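Local coordinates for DUF3201 domain-containing protein (Pyrococcus furiosus, PDB 1YB3) that is of unknown function but belongs to the DUF3201 family and folds as helices packed against a large antiparallel beta sheet in a hyperthermophilic archaeon, at residues Gly23-Leu28 with Pro64-Ala69; Asn49-Ile54 with Trp58-Tyr63; Ile99-Arg104 with Arg170-Leu175. All coordinates share one frame; numbering follows the deposited sequence.

Interaction 1: residues Gly23-Leu28 with Pro64-Ala69; sequences GDIFEL and PHPAFA
L28 meets the ring of F68 from a backbone fixed by its own helix, its N bonded to D24 O at 2.8 Å; the two segments share no polar bond, and their contact is mainly apolar. I25 carries most of it. Its CG2 stands anti to the backbone N while CG1 lies beside that nitrogen (chi1 -70°), which spreads the two arms of this beta-branched residue: CG1 meets P66 alone, while CG2 reaches both P66 and F68. CG1 rests on the proline ring, 3.9 Å from P66 CG. CG2 comes in at the edge of the F68 ring, in its plane, 3.8 Å from F68 CD2, and also lies 3.9 Å from P66 CB. Further along the helix, F68 CZ, the far end of the same ring, touches L28 more loosely, 4.1 Å from L28 O and 4.3 Å from L28 CG. P66 and F68, two apart on the strand, both face the helix, whereas A67 turns away. Proline suits its place because it offers a compact ring and has no N-H to satisfy; phenylalanine is long enough to reach from I25 to L28, one helical turn on. The segment axes run nearly parallel, at 11° and 8.5 Å. Around them I25 also packs on V44, A78 and F83, and F68 on V41, V76 and L32. With mostly hydrocarbon surfaces meeting and every touching residue buried, the chemistry implies that shape and exclusion of water hold helix 11-35 to the sheet here.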
loop_
_atom_site.group_PDB
_atom_site.type_symbol
_atom_site.label_atom_id
_atom_site.label_comp_id
_atom_site.label_asym_id
_atom_site.label_seq_id
_atom_site.Cartn_x
_atom_site.Cartn_y
_atom_site.Cartn_z
ATOM N N GLY A 23 6.493 -15.396 7.511
ATOM C CA GLY A 23 6.730 -16.439 6.499
ATOM C C GLY A 23 6.181 -16.034 5.137
ATOM O O GLY A 23 6.852 -16.200 4.115
ATOM N N ASP A 24 4.982 -15.462 5.136
ATOM C CA ASP A 24 4.350 -15.024 3.889
ATOM C C ASP A 24 5.145 -13.917 3.184
ATOM O O ASP A 24 5.190 -13.899 1.942
ATOM C CB ASP A 24 2.908 -14.553 4.123
ATOM C CG ASP A 24 1.917 -15.709 4.299
ATOM O OD1 ASP A 24 2.337 -16.888 4.381
ATOM O OD2 ASP A 24 0.701 -15.419 4.355
ATOM N N ILE A 25 5.713 -12.974 3.938
ATOM C CA ILE A 25 6.487 -11.893 3.306
ATOM C C ILE A 25 7.864 -12.349 2.815
ATOM O O ILE A 25 8.330 -11.928 1.737
ATOM C CB ILE A 25 6.558 -10.604 4.168
ATOM C CG1 ILE A 25 5.185 -9.940 4.217
ATOM C CG2 ILE A 25 7.573 -9.594 3.615
ATOM C CD1 ILE A 25 4.662 -9.472 2.841
ATOM N N PHE A 26 8.519 -13.230 3.570
ATOM C CA PHE A 26 9.776 -13.776 3.067
ATOM C C PHE A 26 9.513 -14.509 1.738
ATOM O O PHE A 26 10.270 -14.349 0.769
ATOM C CB PHE A 26 10.460 -14.673 4.110
ATOM C CG PHE A 26 11.015 -13.911 5.289
ATOM C CD1 PHE A 26 11.949 -12.888 5.102
ATOM C CD2 PHE A 26 10.617 -14.225 6.593
ATOM C CE1 PHE A 26 12.463 -12.176 6.195
ATOM C CE2 PHE A 26 11.131 -13.517 7.700
ATOM C CZ PHE A 26 12.045 -12.493 7.498
ATOM N N GLU A 27 8.403 -15.244 1.681
ATOM C CA GLU A 27 8.011 -15.999 0.483
ATOM C C GLU A 27 7.666 -15.052 -0.670
ATOM O O GLU A 27 8.138 -15.232 -1.811
ATOM C CB GLU A 27 6.821 -16.913 0.788
ATOM C CG GLU A 27 6.278 -17.684 -0.425
ATOM C CD GLU A 27 5.078 -18.562 -0.075
ATOM O OE1 GLU A 27 5.240 -19.811 -0.071
ATOM O OE2 GLU A 27 3.981 -18.008 0.206
ATOM N N LEU A 28 6.851 -14.042 -0.368
ATOM C CA LEU A 28 6.382 -13.106 -1.397
ATOM C C LEU A 28 7.529 -12.283 -1.967
ATOM O O LEU A 28 7.522 -11.968 -3.184
ATOM C CB LEU A 28 5.293 -12.188 -0.845
ATOM C CG LEU A 28 4.655 -11.190 -1.807
ATOM C CD1 LEU A 28 3.999 -11.942 -3.001
ATOM C CD2 LEU A 28 3.654 -10.337 -1.048
ATOM N N PRO A 64 7.366 -4.335 15.258
ATOM C CA PRO A 64 7.785 -4.271 13.855
ATOM C C PRO A 64 6.845 -5.092 12.989
ATOM O O PRO A 64 6.203 -6.031 13.450
ATOM C CB PRO A 64 9.140 -4.944 13.867
ATOM C CG PRO A 64 9.019 -5.977 14.965
ATOM C CD PRO A 64 8.213 -5.265 16.022
ATOM N N HIS A 65 6.764 -4.736 11.717
ATOM C CA HIS A 65 6.135 -5.616 10.764
ATOM C C HIS A 65 7.055 -5.673 9.541
ATOM O O HIS A 65 7.838 -4.727 9.342
ATOM C CB HIS A 65 4.736 -5.113 10.403
ATOM C CG HIS A 65 4.721 -3.940 9.479
ATOM N ND1 HIS A 65 4.615 -2.641 9.926
ATOM C CD2 HIS A 65 4.774 -3.870 8.123
ATOM C CE1 HIS A 65 4.616 -1.818 8.891
ATOM N NE2 HIS A 65 4.705 -2.540 7.785
ATOM N N PRO A 66 6.978 -6.776 8.751
ATOM C CA PRO A 66 7.905 -6.939 7.607
ATOM C C PRO A 66 7.466 -6.165 6.353
ATOM O O PRO A 66 6.276 -6.063 6.070
ATOM C CB PRO A 66 7.900 -8.450 7.362
ATOM C CG PRO A 66 6.479 -8.882 7.759
ATOM C CD PRO A 66 6.067 -7.933 8.900
ATOM N N ALA A 67 8.435 -5.603 5.630
ATOM C CA ALA A 67 8.133 -4.940 4.352
ATOM C C ALA A 67 9.382 -4.946 3.497
ATOM O O ALA A 67 10.494 -4.968 4.015
ATOM C CB ALA A 67 7.619 -3.503 4.575
ATOM N N PHE A 68 9.204 -4.894 2.177
ATOM C CA PHE A 68 10.358 -4.785 1.266
ATOM C C PHE A 68 10.065 -3.753 0.188
ATOM O O PHE A 68 8.933 -3.667 -0.289
ATOM C CB PHE A 68 10.767 -6.140 0.655
ATOM C CG PHE A 68 9.679 -6.846 -0.115
ATOM C CD1 PHE A 68 9.562 -6.674 -1.513
ATOM C CD2 PHE A 68 8.771 -7.698 0.535
ATOM C CE1 PHE A 68 8.570 -7.353 -2.233
ATOM C CE2 PHE A 68 7.790 -8.368 -0.174
ATOM C CZ PHE A 68 7.675 -8.177 -1.579
ATOM N N ALA A 69 11.084 -2.961 -0.158
ATOM C CA ALA A 69 10.976 -1.935 -1.207
ATOM C C ALA A 69 10.894 -2.541 -2.606
ATOM O O ALA A 69 11.546 -3.565 -2.911
ATOM C CB ALA A 69 12.208 -1.019 -1.138
#

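Interaction 2: residues Asn49-Ile54 with Trp58-Tyr63; sequences NAYLYI and WEEMKY
E60 reaches across to Y51 and N49, and its side chain can be followed outward. CB sits over the Y51 ring face, 3.9 Å from its centroid and 12° off the normal, a CH-pi contact. CG stands anti to the backbone N (chi1 -168°) with the chain extended beyond it, which carries CG and CD past N49 O, 3.6 Å from CG and 4.0 Å from CD, and lays the carboxylate nearly parallel to the tyrosine plane. At the tip, OE1 accepts from water 3 at 2.7 Å and forms a long salt bridge with K62 NZ, while OE2 lies 3.3 Å from N49 CB. On the same face of the hairpin, Y53 turns its ring edge to the indole of W58 in a T-shaped pair, planes at 63°, and Y53 CB lies over the six-membered ring, 3.8 Å from its centroid. Tyrosine suits position 51 by offering E60 CB a flat face, and tryptophan presents a broad one to Y53. Between these pairs L52 and E59 exchange two backbone bonds, L52 O receiving E59 N at 2.8 Å; beyond Y51 and E60, M61 N bonds to A50 O. L52 CD2 packs 3.5 Å from CG of M61, a selenomethionine. The chemistry implies a mixed face: Y51 and W58 carry contacts to F117 and F110 where E60 extends its carboxylate to water and, at long range, K62, while L52 and M61 reach T79.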
loop_
_atom_site.group_PDB
_atom_site.type_symbol
_atom_site.label_atom_id
_atom_site.label_comp_id
_atom_site.label_asym_id
_atom_site.label_seq_id
_atom_site.Cartn_x
_atom_site.Cartn_y
_atom_site.Cartn_z
ATOM N N ASN A 49 6.636 1.420 14.355
ATOM C CA ASN A 49 5.903 2.678 14.624
ATOM C C ASN A 49 4.955 3.158 13.521
ATOM O O ASN A 49 4.485 4.303 13.531
ATOM C CB ASN A 49 6.871 3.793 15.062
ATOM C CG ASN A 49 7.716 3.388 16.255
ATOM O OD1 ASN A 49 7.275 2.623 17.120
ATOM N ND2 ASN A 49 8.940 3.890 16.306
ATOM N N ALA A 50 4.659 2.261 12.592
ATOM C CA ALA A 50 3.681 2.512 11.547
ATOM C C ALA A 50 2.267 2.396 12.124
ATOM O O ALA A 50 2.048 1.654 13.099
ATOM C CB ALA A 50 3.887 1.490 10.402
ATOM N N TYR A 51 1.298 3.104 11.538
ATOM C CA TYR A 51 -0.072 3.024 12.012
ATOM C C TYR A 51 -0.876 2.100 11.100
ATOM O O TYR A 51 -0.580 1.995 9.895
ATOM C CB TYR A 51 -0.738 4.407 12.010
ATOM C CG TYR A 51 -0.331 5.359 13.125
ATOM C CD1 TYR A 51 -1.263 5.771 14.090
ATOM C CD2 TYR A 51 0.962 5.867 13.195
ATOM C CE1 TYR A 51 -0.901 6.670 15.106
ATOM C CE2 TYR A 51 1.333 6.756 14.211
ATOM C CZ TYR A 51 0.387 7.152 15.150
ATOM O OH TYR A 51 0.750 8.026 16.144
ATOM N N LEU A 52 -1.903 1.460 11.649
ATOM C CA LEU A 52 -2.893 0.805 10.801
ATOM C C LEU A 52 -4.303 1.188 11.220
ATOM O O LEU A 52 -4.547 1.595 12.362
ATOM C CB LEU A 52 -2.689 -0.719 10.729
ATOM C CG LEU A 52 -3.238 -1.597 11.849
ATOM C CD1 LEU A 52 -3.119 -3.079 11.483
ATOM C CD2 LEU A 52 -2.523 -1.306 13.147
ATOM N N TYR A 53 -5.219 1.094 10.267
ATOM C CA TYR A 53 -6.587 1.490 10.472
ATOM C C TYR A 53 -7.375 0.290 10.983
ATOM O O TYR A 53 -7.744 -0.599 10.204
ATOM C CB TYR A 53 -7.175 2.016 9.157
ATOM C CG TYR A 53 -8.423 2.860 9.318
ATOM C CD1 TYR A 53 -8.359 4.149 9.855
ATOM C CD2 TYR A 53 -9.669 2.375 8.915
ATOM C CE1 TYR A 53 -9.507 4.931 9.995
ATOM C CE2 TYR A 53 -10.822 3.143 9.047
ATOM C CZ TYR A 53 -10.734 4.419 9.591
ATOM O OH TYR A 53 -11.877 5.178 9.722
ATOM N N ILE A 54 -7.616 0.264 12.295
ATOM C CA ILE A 54 -8.391 -0.824 12.923
ATOM C C ILE A 54 -9.684 -0.300 13.509
ATOM O O ILE A 54 -9.673 0.655 14.300
ATOM C CB ILE A 54 -7.659 -1.521 14.098
ATOM C CG1 ILE A 54 -6.159 -1.610 13.873
ATOM C CG2 ILE A 54 -8.284 -2.909 14.371
ATOM C CD1 ILE A 54 -5.393 -1.853 15.160
ATOM N N TRP A 58 -7.059 4.975 13.381
ATOM C CA TRP A 58 -5.636 4.749 13.185
ATOM C C TRP A 58 -4.978 4.451 14.531
ATOM O O TRP A 58 -5.162 5.204 15.498
ATOM C CB TRP A 58 -4.978 5.965 12.544
ATOM C CG TRP A 58 -5.396 6.228 11.120
ATOM C CD1 TRP A 58 -6.215 7.230 10.673
ATOM C CD2 TRP A 58 -5.003 5.482 9.950
ATOM N NE1 TRP A 58 -6.360 7.150 9.306
ATOM C CE2 TRP A 58 -5.625 6.093 8.836
ATOM C CE3 TRP A 58 -4.185 4.360 9.739
ATOM C CZ2 TRP A 58 -5.462 5.614 7.522
ATOM C CZ3 TRP A 58 -4.021 3.885 8.430
ATOM C CH2 TRP A 58 -4.660 4.516 7.343
ATOM N N GLU A 59 -4.234 3.343 14.589
ATOM C CA GLU A 59 -3.565 2.889 15.812
ATOM C C GLU A 59 -2.107 2.575 15.537
ATOM O O GLU A 59 -1.799 1.896 14.553
ATOM C CB GLU A 59 -4.229 1.607 16.334
ATOM C CG GLU A 59 -5.712 1.704 16.631
ATOM C CD GLU A 59 -6.015 2.449 17.918
ATOM O OE1 GLU A 59 -5.080 2.674 18.722
ATOM O OE2 GLU A 59 -7.194 2.807 18.127
ATOM N N GLU A 60 -1.206 3.037 16.408
ATOM C CA GLU A 60 0.218 2.803 16.197
ATOM C C GLU A 60 0.655 1.391 16.552
ATOM O O GLU A 60 0.291 0.862 17.596
ATOM C CB GLU A 60 1.064 3.826 16.969
ATOM C CG GLU A 60 2.520 3.820 16.564
ATOM C CD GLU A 60 3.357 4.816 17.334
ATOM O OE1 GLU A 60 2.776 5.620 18.093
ATOM O OE2 GLU A 60 4.595 4.792 17.168
HETATM N N MSE A 61 1.423 0.781 15.656
HETATM C CA MSE A 61 2.084 -0.484 15.935
HETATM C C MSE A 61 3.478 -0.189 16.461
HETATM O O MSE A 61 4.371 0.157 15.699
HETATM C CB MSE A 61 2.185 -1.338 14.663
HETATM C CG MSE A 61 0.866 -1.611 14.020
HETATM SE SE MSE A 61 1.029 -2.669 12.343
HETATM C CE MSE A 61 1.579 -1.200 11.140
ATOM N N LYS A 62 3.676 -0.326 17.776
ATOM C CA LYS A 62 5.021 -0.146 18.336
ATOM C C LYS A 62 5.910 -1.377 18.059
ATOM O O LYS A 62 7.140 -1.337 18.222
ATOM C CB LYS A 62 4.950 0.141 19.844
ATOM C CG LYS A 62 3.915 1.183 20.242
ATOM C CD LYS A 62 4.451 2.609 20.170
ATOM C CE LYS A 62 3.525 3.558 20.916
ATOM N NZ LYS A 62 4.219 4.808 21.361
ATOM N N TYR A 63 5.276 -2.473 17.656
ATOM C CA TYR A 63 5.966 -3.663 17.197
ATOM C C TYR A 63 6.352 -3.565 15.690
ATOM O O TYR A 63 5.749 -2.789 14.967
ATOM C CB TYR A 63 5.068 -4.860 17.414
ATOM C CG TYR A 63 3.689 -4.767 16.784
ATOM C CD1 TYR A 63 3.444 -5.311 15.505
ATOM C CD2 TYR A 63 2.616 -4.194 17.477
ATOM C CE1 TYR A 63 2.179 -5.260 14.944
ATOM C CE2 TYR A 63 1.336 -4.129 16.912
ATOM C CZ TYR A 63 1.132 -4.669 15.641
ATOM O OH TYR A 63 -0.132 -4.615 15.089
HETATM O O HOH W 1 8.644 0.835 18.706
HETATM O O HOH W 2 5.314 -0.988 12.544
HETATM O O HOH W 3 0.479 6.464 19.229
#

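Interaction 3: residues Ile99-Arg104 with Arg170-Leu175; sequences IEDVIR and RRYNLL
A Schellman motif ends helix 155-171, and the residues at that end, R171 and Y172, both reach D101 on helix 96-105. A single carboxylate oxygen takes both. Y172 OH donates to D101 OD2 across a short 2.5 Å, meeting it from above the carboxylate plane, 53° out of it, while OD2 itself lies at the edge of the tyrosine ring and in its plane. R171 NH1 adds a salt bridge to the same oxygen at 3.3 Å, though its hydrogen bond is weak, bent to 128° at the hydrogen. The arginine gets there by a bend at chi3 (47°), which folds the guanidinium back over its neighbour and brings Y172 CE2 against its face, 4.0 Å above the plane. Each residue type fits: a short acid on the helix facing the partner, a tyrosine long enough to span the gap between backbones whose nearest CA atoms, those of D101 and Y172, are 10.4 Å apart, and an arginine supplying opposite charge at the exposed side. Replacing the acid by an alanine here would probably leave the Y172 hydroxyl without its acceptor and the R171 guanidinium without its counter-charge, freer to swing away. F98 meets Y172 edge-to-face and probably helps to place the ring. The turn is completed by N173, with positive phi, a conformation asparagine tolerates well; its N bonds to R170 O at 3.0 Å, and L174 N reaches back to A169 O. The arrangement is that of a Schellman-terminated helix whose terminal turn, through R171 and Y172, ties it to a neighbouring helix near the C terminus.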
loop_
_atom_site.group_PDB
_atom_site.type_symbol
_atom_site.label_atom_id
_atom_site.label_comp_id
_atom_site.label_asym_id
_atom_site.label_seq_id
_atom_site.Cartn_x
_atom_site.Cartn_y
_atom_site.Cartn_z
ATOM N N ILE A 99 -6.295 9.686 -10.336
ATOM C CA ILE A 99 -6.985 9.565 -9.051
ATOM C C ILE A 99 -8.352 8.872 -9.198
ATOM O O ILE A 99 -8.661 7.934 -8.452
ATOM C CB ILE A 99 -7.164 10.959 -8.370
ATOM C CG1 ILE A 99 -5.816 11.686 -8.212
ATOM C CG2 ILE A 99 -7.952 10.839 -7.069
ATOM C CD1 ILE A 99 -4.710 10.913 -7.535
ATOM N N GLU A 100 -9.158 9.329 -10.166
ATOM C CA GLU A 100 -10.470 8.710 -10.444
ATOM C C GLU A 100 -10.351 7.213 -10.796
ATOM O O GLU A 100 -11.120 6.373 -10.297
ATOM C CB GLU A 100 -11.213 9.457 -11.569
ATOM C CG GLU A 100 -11.625 10.878 -11.198
ATOM C CD GLU A 100 -12.174 11.670 -12.373
ATOM O OE1 GLU A 100 -11.846 11.351 -13.543
ATOM O OE2 GLU A 100 -12.929 12.632 -12.117
ATOM N N ASP A 101 -9.375 6.891 -11.643
ATOM C CA ASP A 101 -9.135 5.515 -12.090
ATOM C C ASP A 101 -8.679 4.598 -10.958
ATOM O O ASP A 101 -9.143 3.446 -10.842
ATOM C CB ASP A 101 -8.075 5.500 -13.198
ATOM C CG ASP A 101 -8.597 6.022 -14.529
ATOM O OD1 ASP A 101 -9.780 6.416 -14.607
ATOM O OD2 ASP A 101 -7.812 6.036 -15.501
ATOM N N VAL A 102 -7.764 5.084 -10.125
ATOM C CA VAL A 102 -7.279 4.244 -9.029
ATOM C C VAL A 102 -8.407 3.936 -8.011
ATOM O O VAL A 102 -8.541 2.815 -7.550
ATOM C CB VAL A 102 -5.965 4.804 -8.399
ATOM C CG1 VAL A 102 -6.234 6.074 -7.565
ATOM C CG2 VAL A 102 -5.254 3.723 -7.596
ATOM N N ILE A 103 -9.242 4.930 -7.719
ATOM C CA ILE A 103 -10.372 4.734 -6.822
ATOM C C ILE A 103 -11.333 3.649 -7.343
ATOM O O ILE A 103 -11.852 2.838 -6.566
ATOM C CB ILE A 103 -11.101 6.074 -6.541
ATOM C CG1 ILE A 103 -10.192 6.961 -5.685
ATOM C CG2 ILE A 103 -12.480 5.835 -5.877
ATOM C CD1 ILE A 103 -10.703 8.399 -5.513
ATOM N N ARG A 104 -11.545 3.621 -8.657
ATOM C CA ARG A 104 -12.439 2.621 -9.258
ATOM C C ARG A 104 -11.800 1.242 -9.388
ATOM O O ARG A 104 -12.515 0.248 -9.517
ATOM C CB ARG A 104 -12.961 3.096 -10.632
ATOM C CG ARG A 104 -13.854 4.362 -10.553
ATOM C CD ARG A 104 -14.156 4.922 -11.945
ATOM N N ARG A 170 1.449 2.425 -15.691
ATOM C CA ARG A 170 2.067 2.508 -17.027
ATOM C C ARG A 170 1.261 3.416 -17.965
ATOM O O ARG A 170 1.838 4.201 -18.727
ATOM C CB ARG A 170 2.217 1.109 -17.649
ATOM C CG ARG A 170 3.319 0.266 -17.061
ATOM C CD ARG A 170 3.701 -0.862 -18.025
ATOM N NE ARG A 170 4.689 -1.762 -17.441
ATOM C CZ ARG A 170 4.436 -3.008 -17.065
ATOM N NH1 ARG A 170 3.212 -3.527 -17.213
ATOM N NH2 ARG A 170 5.411 -3.742 -16.541
ATOM N N ARG A 171 -0.067 3.324 -17.894
ATOM C CA ARG A 171 -0.958 4.158 -18.722
ATOM C C ARG A 171 -0.752 5.659 -18.501
ATOM O O ARG A 171 -0.975 6.467 -19.413
ATOM C CB ARG A 171 -2.424 3.836 -18.451
ATOM C CG ARG A 171 -2.951 2.522 -19.004
ATOM C CD ARG A 171 -4.468 2.393 -18.678
ATOM N NE ARG A 171 -5.193 3.625 -18.994
ATOM C CZ ARG A 171 -6.261 4.084 -18.340
ATOM N NH1 ARG A 171 -6.775 3.426 -17.302
ATOM N NH2 ARG A 171 -6.820 5.223 -18.729
ATOM N N TYR A 172 -0.335 6.023 -17.285
ATOM C CA TYR A 172 -0.072 7.406 -16.926
ATOM C C TYR A 172 1.416 7.757 -16.864
ATOM O O TYR A 172 1.784 8.825 -16.354
ATOM C CB TYR A 172 -0.779 7.734 -15.598
ATOM C CG TYR A 172 -2.282 7.801 -15.760
ATOM C CD1 TYR A 172 -2.914 9.013 -16.055
ATOM C CD2 TYR A 172 -3.068 6.650 -15.667
ATOM C CE1 TYR A 172 -4.289 9.084 -16.224
ATOM C CE2 TYR A 172 -4.456 6.712 -15.830
ATOM C CZ TYR A 172 -5.051 7.936 -16.113
ATOM O OH TYR A 172 -6.418 8.004 -16.289
ATOM N N ASN A 173 2.266 6.860 -17.383
ATOM C CA ASN A 173 3.709 7.083 -17.438
ATOM C C ASN A 173 4.345 7.209 -16.054
ATOM O O ASN A 173 5.356 7.902 -15.869
ATOM C CB ASN A 173 4.039 8.329 -18.284
ATOM C CG ASN A 173 5.470 8.340 -18.739
ATOM O OD1 ASN A 173 5.957 7.339 -19.250
ATOM N ND2 ASN A 173 6.162 9.461 -18.534
ATOM N N LEU A 174 3.737 6.537 -15.085
ATOM C CA LEU A 174 4.202 6.570 -13.693
ATOM C C LEU A 174 5.136 5.409 -13.340
ATOM O O LEU A 174 6.009 5.555 -12.459
ATOM C CB LEU A 174 3.000 6.588 -12.730
ATOM C CG LEU A 174 2.133 7.858 -12.748
ATOM C CD1 LEU A 174 0.900 7.630 -11.903
ATOM C CD2 LEU A 174 2.891 9.095 -12.275
ATOM N N LEU A 175 4.939 4.259 -14.003
ATOM C CA LEU A 175 5.771 3.077 -13.771
ATOM C C LEU A 175 6.071 2.346 -15.061
ATOM O O LEU A 175 5.671 2.786 -16.136
ATOM C CB LEU A 175 5.121 2.100 -12.789
ATOM C CG LEU A 175 5.073 2.502 -11.308
ATOM C CD1 LEU A 175 4.286 1.443 -10.521
ATOM C CD2 LEU A 175 6.450 2.709 -10.717
ATOM O OXT LEU A 175 6.708 1.306 -14.985
#

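From the N terminus, helix 11-35 enters first, and interaction 1 closes a loop when strand 65-71 comes back to lie against it. Interaction 2 falls within that loop: the hairpin of strands 51-54 and 57-60 forms as a short local closure before the chain continues into strand 65-71. The two touch where H65 CE1 lies 3.7 Å from A50 CB, joining hairpin to sheet. Interaction 3 follows in series, crossing neither; it closes a loop of 65 residues between helix 96-105 and the end of helix 155-171. It lies on the other side of the chain's centre, about 26 Å from interaction 1, centre to centre.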